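Local structure of major capsid protein (Faustovirus, 5J7O) at the interface of chains A and B. The protein forms the capsid shell of Faustovirus, a large double-stranded DNA virus, as a double jelly-roll protein that assembles into trimers. Residues are numbered along the deposited sequence; one frame, centred on the assembly and turned at random. Chains: chain A/B, major capsid protein.

Contacts 1 and 2 lie about 52 Å apart, measured between the centres of their C-alpha atoms, along the same boundary between two of the three copies in the assembly. They share no residue. Contact 1 sets strands 473-490 and 503-521 of chain A, with A:Tyr373 of strand 364-375, against strand 473-490 of chain B, and is wet and bonded largely through backbone and water. Contact 2 fits helix 542-552 of chain B and its flanks onto strands of chain A, and is mostly aromatic. Together they hold neighbouring subunits at two well-separated places, which should resist rocking within the trimer.

Contact 1: the interface of chains A and B. Residues chain A 373, 483, 485, 508, 510; chain B 482-486.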
ATOM      1  N   TYR A 373       0.634  25.161 -19.018  1.00 37.82           N
ATOM      2  CA  TYR A 373       1.472  25.833 -18.035  1.00 37.03           C
ATOM      3  C   TYR A 373       2.635  24.924 -17.670  1.00 36.25           C
ATOM      4  O   TYR A 373       2.429  23.754 -17.330  1.00 34.53           O
ATOM      5  CB  TYR A 373       0.676  26.202 -16.779  1.00 36.61           C
ATOM      6  CG  TYR A 373      -0.577  27.002 -17.056  1.00 36.17           C
ATOM      7  CD1 TYR A 373      -0.527  28.383 -17.206  1.00 36.95           C
ATOM      8  CD2 TYR A 373      -1.812  26.376 -17.160  1.00 35.62           C
ATOM      9  CE1 TYR A 373      -1.671  29.116 -17.456  1.00 38.26           C
ATOM     10  CE2 TYR A 373      -2.961  27.100 -17.410  1.00 37.31           C
ATOM     11  CZ  TYR A 373      -2.884  28.468 -17.556  1.00 39.93           C
ATOM     12  OH  TYR A 373      -4.027  29.192 -17.807  1.00 43.16           O
ATOM     13  N   SER A 483      -9.051  20.474 -19.225  1.00 41.75           N
ATOM     14  CA  SER A 483     -10.405  20.998 -19.101  1.00 40.33           C
ATOM     15  C   SER A 483     -10.909  21.388 -20.485  1.00 41.11           C
ATOM     16  O   SER A 483     -10.275  22.190 -21.179  1.00 41.25           O
ATOM     17  CB  SER A 483     -10.441  22.199 -18.155  1.00 38.94           C
ATOM     18  OG  SER A 483     -10.058  21.836 -16.841  1.00 40.03           O
ATOM     19  N   SER A 485     -14.019  22.933 -22.913  1.00 45.75           N
ATOM     20  CA  SER A 485     -15.098  23.905 -22.834  1.00 44.74           C
ATOM     21  C   SER A 485     -15.699  24.129 -24.213  1.00 41.60           C
ATOM     22  O   SER A 485     -15.026  23.973 -25.234  1.00 39.41           O
ATOM     23  CB  SER A 485     -14.605  25.240 -22.264  1.00 47.28           C
ATOM     24  OG  SER A 485     -15.544  26.275 -22.498  1.00 49.37           O
ATOM     25  N   SER A 508     -12.266  25.707 -25.775  1.00 36.56           N
ATOM     26  CA  SER A 508     -10.974  25.897 -25.133  1.00 38.51           C
ATOM     27  C   SER A 508     -10.520  24.601 -24.482  1.00 39.23           C
ATOM     28  O   SER A 508     -11.328  23.869 -23.903  1.00 39.42           O
ATOM     29  CB  SER A 508     -11.024  27.018 -24.087  1.00 38.19           C
ATOM     30  OG  SER A 508     -11.785  26.631 -22.957  1.00 38.57           O
ATOM     31  N   VAL A 510      -7.739  23.778 -21.620  1.00 36.06           N
ATOM     32  CA  VAL A 510      -6.855  24.363 -20.620  1.00 37.10           C
ATOM     33  C   VAL A 510      -6.264  23.239 -19.782  1.00 38.64           C
ATOM     34  O   VAL A 510      -6.988  22.338 -19.343  1.00 39.46           O
ATOM     35  CB  VAL A 510      -7.594  25.381 -19.731  1.00 36.52           C
ATOM     36  CG1 VAL A 510      -6.637  26.004 -18.727  1.00 36.85           C
ATOM     37  CG2 VAL A 510      -8.244  26.457 -20.587  1.00 35.75           C
TER
ATOM     38  N   VAL B 482      -9.843  22.624 -10.110  1.00 40.71           N
ATOM     39  CA  VAL B 482     -10.457  23.798 -10.719  1.00 37.40           C
ATOM     40  C   VAL B 482     -10.555  23.582 -12.222  1.00 35.11           C
ATOM     41  O   VAL B 482      -9.566  23.224 -12.870  1.00 35.03           O
ATOM     42  CB  VAL B 482      -9.660  25.079 -10.406  1.00 37.34           C
ATOM     43  CG1 VAL B 482     -10.452  26.311 -10.816  1.00 38.07           C
ATOM     44  CG2 VAL B 482      -9.294  25.131  -8.930  1.00 36.87           C
ATOM     45  N   SER B 483     -11.746  23.808 -12.770  1.00 34.48           N
ATOM     46  CA  SER B 483     -11.970  23.777 -14.209  1.00 36.18           C
ATOM     47  C   SER B 483     -11.930  25.204 -14.740  1.00 33.48           C
ATOM     48  O   SER B 483     -12.781  26.026 -14.386  1.00 32.60           O
ATOM     49  CB  SER B 483     -13.308  23.116 -14.545  1.00 39.21           C
ATOM     50  OG  SER B 483     -13.311  21.746 -14.184  1.00 42.70           O
ATOM     51  N   GLN B 484     -10.938  25.496 -15.576  1.00 34.22           N
ATOM     52  CA  GLN B 484     -10.798  26.803 -16.202  1.00 34.63           C
ATOM     53  C   GLN B 484     -11.287  26.738 -17.643  1.00 35.16           C
ATOM     54  O   GLN B 484     -10.988  25.786 -18.369  1.00 34.87           O
ATOM     55  CB  GLN B 484      -9.343  27.276 -16.165  1.00 34.48           C
ATOM     56  CG  GLN B 484      -9.076  28.560 -16.939  1.00 37.41           C
ATOM     57  CD  GLN B 484      -9.546  29.801 -16.204  1.00 39.89           C
ATOM     58  OE1 GLN B 484      -9.102  30.080 -15.091  1.00 40.35           O
ATOM     59  NE2 GLN B 484     -10.445  30.555 -16.826  1.00 41.46           N
ATOM     60  N   SER B 485     -12.046  27.752 -18.050  1.00 35.91           N
ATOM     61  CA  SER B 485     -12.549  27.835 -19.411  1.00 37.76           C
ATOM     62  C   SER B 485     -12.393  29.257 -19.924  1.00 36.28           C
ATOM     63  O   SER B 485     -12.386  30.217 -19.149  1.00 34.92           O
ATOM     64  CB  SER B 485     -14.021  27.414 -19.502  1.00 43.03           C
ATOM     65  OG  SER B 485     -14.876  28.416 -18.980  1.00 48.90           O
ATOM     66  N   TYR B 486     -12.265  29.377 -21.242  1.00 34.49           N
ATOM     67  CA  TYR B 486     -12.242  30.664 -21.914  1.00 33.66           C
ATOM     68  C   TYR B 486     -13.157  30.603 -23.126  1.00 34.99           C
ATOM     69  O   TYR B 486     -13.375  29.537 -23.708  1.00 34.86           O
ATOM     70  CB  TYR B 486     -10.823  31.058 -22.348  1.00 32.40           C
ATOM     71  CG  TYR B 486      -9.828  31.102 -21.212  1.00 30.51           C
ATOM     72  CD1 TYR B 486      -9.742  32.210 -20.380  1.00 31.74           C
ATOM     73  CD2 TYR B 486      -8.972  30.036 -20.975  1.00 29.57           C
ATOM     74  CE1 TYR B 486      -8.832  32.253 -19.340  1.00 33.02           C
ATOM     75  CE2 TYR B 486      -8.060  30.069 -19.939  1.00 30.79           C
ATOM     76  CZ  TYR B 486      -7.995  31.179 -19.125  1.00 32.66           C
ATOM     77  OH  TYR B 486      -7.086  31.213 -18.092  1.00 32.39           O
TER
HETATM   78  O   HOH W   1     -11.480  24.998 -20.842  1.00 34.42           O
HETATM   79  O   HOH W   2     -15.291  28.281 -24.952  1.00 39.66           O
HETATM   80  O   HOH W   3      -8.577  24.091 -15.628  1.00 41.11           O
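A:Ser508 and B:Tyr486 meet in a direct polar contact. The backbone N of B:Tyr486 donates to the side-chain hydroxyl OG of A:Ser508 over 3.3 Å, nearly straight at 174°. OG stands between the backbone N and the carbonyl carbon of its own residue (chi1 70°), which turns the hydroxyl toward the backbone of B:Tyr486. Serine suits the place because its short hydroxyl can accept from a backbone N-H with little bulk between the strands; a weak return contact runs from OG to the carbonyl of B:Tyr486.

Waters carry further polar contact. Water 1 is gripped by A:Ser508 OG at 2.7 Å and by B:Gln484 O at 2.6 Å, and it also meets the carbonyls of A:Ser483 and A:Ser508. Water 3 joins A:Ser483 OG, at 3.0 Å, to the backbone N of B:Gln484 and the carbonyl of B:Val482. Water 2 spans from A:Ser485 OG to the carbonyl of B:Tyr486. The small serines appear to leave room for these waters; water 1 meets backbone carbonyls of both chains, whereas waters 2 and 3 link a serine hydroxyl of chain A to the backbone of chain B.

Apolar contact centres on A:Val510, whose branches divide the work. CG1, anti to the backbone N (chi1 -178°), meets CB of B:Gln484 at 3.9 Å, while CG2 touches CD2 of the B:Tyr486 ring at 3.7 Å. Branching at CB thus lets one small residue pack against two neighbours. A:Ser485 and B:Ser485 meet through their CB atoms at 3.6 Å, a close approach that small side chains permit.

Within chain B, the bent chain of B:Gln484 brings its amide NE2 to the carbonyl of B:Ser485, from above the carbonyl plane, and over the rim of one face of the B:Tyr486 ring. This probably steadies the surface that A:Val510 packs on. The patch joins two double jelly-roll subunits through a hydrated strand-to-strand seam and so probably helps hold the trimer together.

Contact 2: the interface of chains A and B. Residues chain A 73-74, 102, 104, 296, 395; chain B 537, 540, 544, 548, 553.
Extended backbone of chain A, in strands 69-76, 99-109, 293-298 and 389-401, faces helix 542-552 of chain B and the segments flanking it. B:Phe544, from the helix, puts its tip CZ over the centre of the A:Tyr73 ring, 3.8 Å above the plane, with the rings turned 85° apart. Its CG lies anti to the backbone N (chi1 -177°), which carries the ring out toward chain A. The ring's CE1 meets CD2 of A:Tyr395, and CD1 meets CE2 of A:Phe296, the two phenylalanine side chains running at about a right angle to each other. A flat, wholly apolar phenylalanine suits such an aromatic pocket. Alongside, A:Tyr395 presses its CE2 edge onto the face of B:Tyr540, 3.6 Å from CD1, the planes 63° apart.

B:Tyr548, a turn further along the helix, combines both kinds of contact. CG1 of A:Val104 sits over its ring face, 3.7 Å from the centroid, while its phenol OH donates to the carboxylate OD2 of A:Asp102 over 2.6 Å. That oxygen, lying at the ring's edge and in its plane, takes this bond on its anti side. On its syn side it accepts from A:Tyr73 OH at 2.7 Å. The same A:Tyr73 hydroxyl forms a hydrogen bond with B:Tyr553 OH, tip to tip at 2.8 Å; with its own proton given to A:Asp102, B:Tyr553 would be the likely donor. Aspartate suits its place by accepting from two phenols at once, and tyrosine by offering an apolar ring with a polar tip; the two bonds may help stabilise the carboxylate's negative charge. The site docks a helix of one subunit onto strands of the next, helping to hold the capsid trimer together.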
ATOM      1  N   TYR A  73      20.351   3.393  25.806  1.00 37.54           N
ATOM      2  CA  TYR A  73      20.996   4.126  24.731  1.00 36.75           C
ATOM      3  C   TYR A  73      21.856   5.257  25.289  1.00 38.49           C
ATOM      4  O   TYR A  73      21.678   5.710  26.424  1.00 39.55           O
ATOM      5  CB  TYR A  73      19.955   4.688  23.764  1.00 35.76           C
ATOM      6  CG  TYR A  73      19.335   3.644  22.866  1.00 34.73           C
ATOM      7  CD1 TYR A  73      19.894   3.348  21.631  1.00 34.70           C
ATOM      8  CD2 TYR A  73      18.196   2.952  23.254  1.00 35.20           C
ATOM      9  CE1 TYR A  73      19.335   2.396  20.805  1.00 35.60           C
ATOM     10  CE2 TYR A  73      17.629   1.994  22.433  1.00 36.28           C
ATOM     11  CZ  TYR A  73      18.204   1.721  21.209  1.00 37.15           C
ATOM     12  OH  TYR A  73      17.648   0.770  20.386  1.00 38.76           O
ATOM     13  N   GLN A  74      22.805   5.710  24.471  1.00 38.28           N
ATOM     14  CA  GLN A  74      23.660   6.829  24.836  1.00 39.59           C
ATOM     15  C   GLN A  74      23.960   7.668  23.602  1.00 41.05           C
ATOM     16  O   GLN A  74      24.086   7.149  22.490  1.00 40.99           O
ATOM     17  CB  GLN A  74      24.968   6.363  25.494  1.00 40.37           C
ATOM     18  CG  GLN A  74      25.821   7.503  26.037  1.00 42.62           C
ATOM     19  CD  GLN A  74      26.736   7.071  27.165  1.00 43.71           C
ATOM     20  OE1 GLN A  74      26.332   7.035  28.328  1.00 44.61           O
ATOM     21  NE2 GLN A  74      27.979   6.748  26.829  1.00 42.92           N
ATOM     22  N   ASP A 102      22.812  -1.968  18.475  1.00 41.44           N
ATOM     23  CA  ASP A 102      22.268  -1.206  17.358  1.00 40.66           C
ATOM     24  C   ASP A 102      22.639   0.269  17.458  1.00 39.64           C
ATOM     25  O   ASP A 102      22.681   0.846  18.549  1.00 39.86           O
ATOM     26  CB  ASP A 102      20.747  -1.365  17.296  1.00 42.52           C
ATOM     27  CG  ASP A 102      20.058  -0.949  18.581  1.00 45.04           C
ATOM     28  OD1 ASP A 102      19.974  -1.782  19.508  1.00 46.22           O
ATOM     29  OD2 ASP A 102      19.588   0.205  18.657  1.00 45.37           O
ATOM     30  N   VAL A 104      22.275   4.323  15.564  1.00 33.88           N
ATOM     31  CA  VAL A 104      21.546   5.244  14.701  1.00 33.09           C
ATOM     32  C   VAL A 104      22.118   6.637  14.924  1.00 32.76           C
ATOM     33  O   VAL A 104      22.542   6.984  16.030  1.00 33.73           O
ATOM     34  CB  VAL A 104      20.023   5.194  14.970  1.00 32.48           C
ATOM     35  CG1 VAL A 104      19.697   5.693  16.369  1.00 32.72           C
ATOM     36  CG2 VAL A 104      19.261   5.980  13.918  1.00 32.19           C
ATOM     37  N   PHE A 296      17.203  10.273  11.493  1.00 37.76           N
ATOM     38  CA  PHE A 296      17.843   9.288  12.363  1.00 36.38           C
ATOM     39  C   PHE A 296      18.272   8.130  11.472  1.00 36.81           C
ATOM     40  O   PHE A 296      17.562   7.133  11.333  1.00 37.64           O
ATOM     41  CB  PHE A 296      16.905   8.830  13.484  1.00 37.18           C
ATOM     42  CG  PHE A 296      16.919   9.722  14.693  1.00 38.31           C
ATOM     43  CD1 PHE A 296      16.225  10.921  14.698  1.00 37.37           C
ATOM     44  CD2 PHE A 296      17.621   9.355  15.829  1.00 37.90           C
ATOM     45  CE1 PHE A 296      16.239  11.740  15.811  1.00 37.07           C
ATOM     46  CE2 PHE A 296      17.635  10.170  16.945  1.00 37.76           C
ATOM     47  CZ  PHE A 296      16.943  11.362  16.936  1.00 37.99           C
ATOM     48  N   TYR A 395      23.919   7.545  18.356  1.00 41.46           N
ATOM     49  CA  TYR A 395      23.186   6.813  19.381  1.00 37.77           C
ATOM     50  C   TYR A 395      23.658   5.366  19.389  1.00 35.93           C
ATOM     51  O   TYR A 395      23.657   4.703  18.347  1.00 32.87           O
ATOM     52  CB  TYR A 395      21.679   6.869  19.128  1.00 36.08           C
ATOM     53  CG  TYR A 395      21.036   8.216  19.380  1.00 34.86           C
ATOM     54  CD1 TYR A 395      21.366   9.325  18.611  1.00 33.75           C
ATOM     55  CD2 TYR A 395      20.077   8.370  20.373  1.00 33.58           C
ATOM     56  CE1 TYR A 395      20.773  10.553  18.837  1.00 33.55           C
ATOM     57  CE2 TYR A 395      19.478   9.592  20.605  1.00 34.56           C
ATOM     58  CZ  TYR A 395      19.828  10.680  19.834  1.00 33.31           C
ATOM     59  OH  TYR A 395      19.233  11.898  20.063  1.00 31.04           O
TER
ATOM     60  N   TYR B 537      15.651   6.407  29.707  1.00 41.42           N
ATOM     61  CA  TYR B 537      15.709   7.089  28.421  1.00 40.30           C
ATOM     62  C   TYR B 537      16.044   8.545  28.683  1.00 42.03           C
ATOM     63  O   TYR B 537      15.317   9.226  29.413  1.00 42.92           O
ATOM     64  CB  TYR B 537      14.385   6.979  27.660  1.00 37.47           C
ATOM     65  CG  TYR B 537      14.210   5.692  26.896  1.00 36.07           C
ATOM     66  CD1 TYR B 537      14.811   5.511  25.657  1.00 33.70           C
ATOM     67  CD2 TYR B 537      13.434   4.660  27.405  1.00 35.77           C
ATOM     68  CE1 TYR B 537      14.650   4.335  24.951  1.00 33.03           C
ATOM     69  CE2 TYR B 537      13.267   3.481  26.707  1.00 35.03           C
ATOM     70  CZ  TYR B 537      13.877   3.324  25.480  1.00 34.70           C
ATOM     71  OH  TYR B 537      13.713   2.151  24.782  1.00 35.98           O
ATOM     72  N   TYR B 540      15.085  12.568  24.488  1.00 31.51           N
ATOM     73  CA  TYR B 540      15.258  12.341  23.061  1.00 32.31           C
ATOM     74  C   TYR B 540      14.060  12.884  22.293  1.00 33.09           C
ATOM     75  O   TYR B 540      12.946  12.952  22.819  1.00 33.34           O
ATOM     76  CB  TYR B 540      15.428  10.847  22.753  1.00 33.76           C
ATOM     77  CG  TYR B 540      16.652  10.222  23.381  1.00 36.60           C
ATOM     78  CD1 TYR B 540      17.834  10.939  23.509  1.00 37.98           C
ATOM     79  CD2 TYR B 540      16.623   8.915  23.852  1.00 37.46           C
ATOM     80  CE1 TYR B 540      18.955  10.372  24.085  1.00 37.75           C
ATOM     81  CE2 TYR B 540      17.738   8.339  24.431  1.00 36.73           C
ATOM     82  CZ  TYR B 540      18.901   9.072  24.544  1.00 36.83           C
ATOM     83  OH  TYR B 540      20.013   8.501  25.119  1.00 36.37           O
ATOM     84  N   PHE B 544      12.456   9.592  17.743  1.00 36.67           N
ATOM     85  CA  PHE B 544      13.202   8.423  18.195  1.00 34.69           C
ATOM     86  C   PHE B 544      12.259   7.323  18.668  1.00 33.15           C
ATOM     87  O   PHE B 544      12.464   6.143  18.362  1.00 31.99           O
ATOM     88  CB  PHE B 544      14.172   8.819  19.310  1.00 33.97           C
ATOM     89  CG  PHE B 544      15.047   7.693  19.792  1.00 33.37           C
ATOM     90  CD1 PHE B 544      16.240   7.401  19.150  1.00 33.60           C
ATOM     91  CD2 PHE B 544      14.685   6.937  20.897  1.00 32.95           C
ATOM     92  CE1 PHE B 544      17.049   6.370  19.593  1.00 33.53           C
ATOM     93  CE2 PHE B 544      15.490   5.905  21.344  1.00 33.67           C
ATOM     94  CZ  PHE B 544      16.674   5.622  20.691  1.00 33.42           C
ATOM     95  N   TYR B 548      12.240   5.307  15.111  1.00 34.10           N
ATOM     96  CA  TYR B 548      13.401   4.430  15.227  1.00 33.32           C
ATOM     97  C   TYR B 548      13.073   3.154  15.994  1.00 32.31           C
ATOM     98  O   TYR B 548      13.360   2.047  15.523  1.00 32.17           O
ATOM     99  CB  TYR B 548      14.569   5.154  15.892  1.00 32.77           C
ATOM    100  CG  TYR B 548      15.743   4.228  16.084  1.00 34.24           C
ATOM    101  CD1 TYR B 548      16.145   3.828  17.350  1.00 35.21           C
ATOM    102  CD2 TYR B 548      16.419   3.712  14.987  1.00 35.04           C
ATOM    103  CE1 TYR B 548      17.210   2.963  17.519  1.00 35.22           C
ATOM    104  CE2 TYR B 548      17.479   2.847  15.145  1.00 35.08           C
ATOM    105  CZ  TYR B 548      17.872   2.478  16.411  1.00 35.63           C
ATOM    106  OH  TYR B 548      18.932   1.615  16.567  1.00 37.95           O
ATOM    107  N   TYR B 553      12.957  -2.792  16.498  1.00 28.06           N
ATOM    108  CA  TYR B 553      12.539  -3.902  17.341  1.00 28.77           C
ATOM    109  C   TYR B 553      11.267  -4.561  16.819  1.00 29.26           C
ATOM    110  O   TYR B 553      10.538  -4.006  15.993  1.00 29.79           O
ATOM    111  CB  TYR B 553      12.303  -3.428  18.777  1.00 28.75           C
ATOM    112  CG  TYR B 553      13.542  -2.956  19.501  1.00 30.55           C
ATOM    113  CD1 TYR B 553      13.957  -1.633  19.419  1.00 30.72           C
ATOM    114  CD2 TYR B 553      14.288  -3.829  20.280  1.00 29.76           C
ATOM    115  CE1 TYR B 553      15.085  -1.198  20.086  1.00 31.69           C
ATOM    116  CE2 TYR B 553      15.416  -3.403  20.951  1.00 30.96           C
ATOM    117  CZ  TYR B 553      15.811  -2.087  20.851  1.00 32.37           C
ATOM    118  OH  TYR B 553      16.935  -1.657  21.518  1.00 32.39           O
TER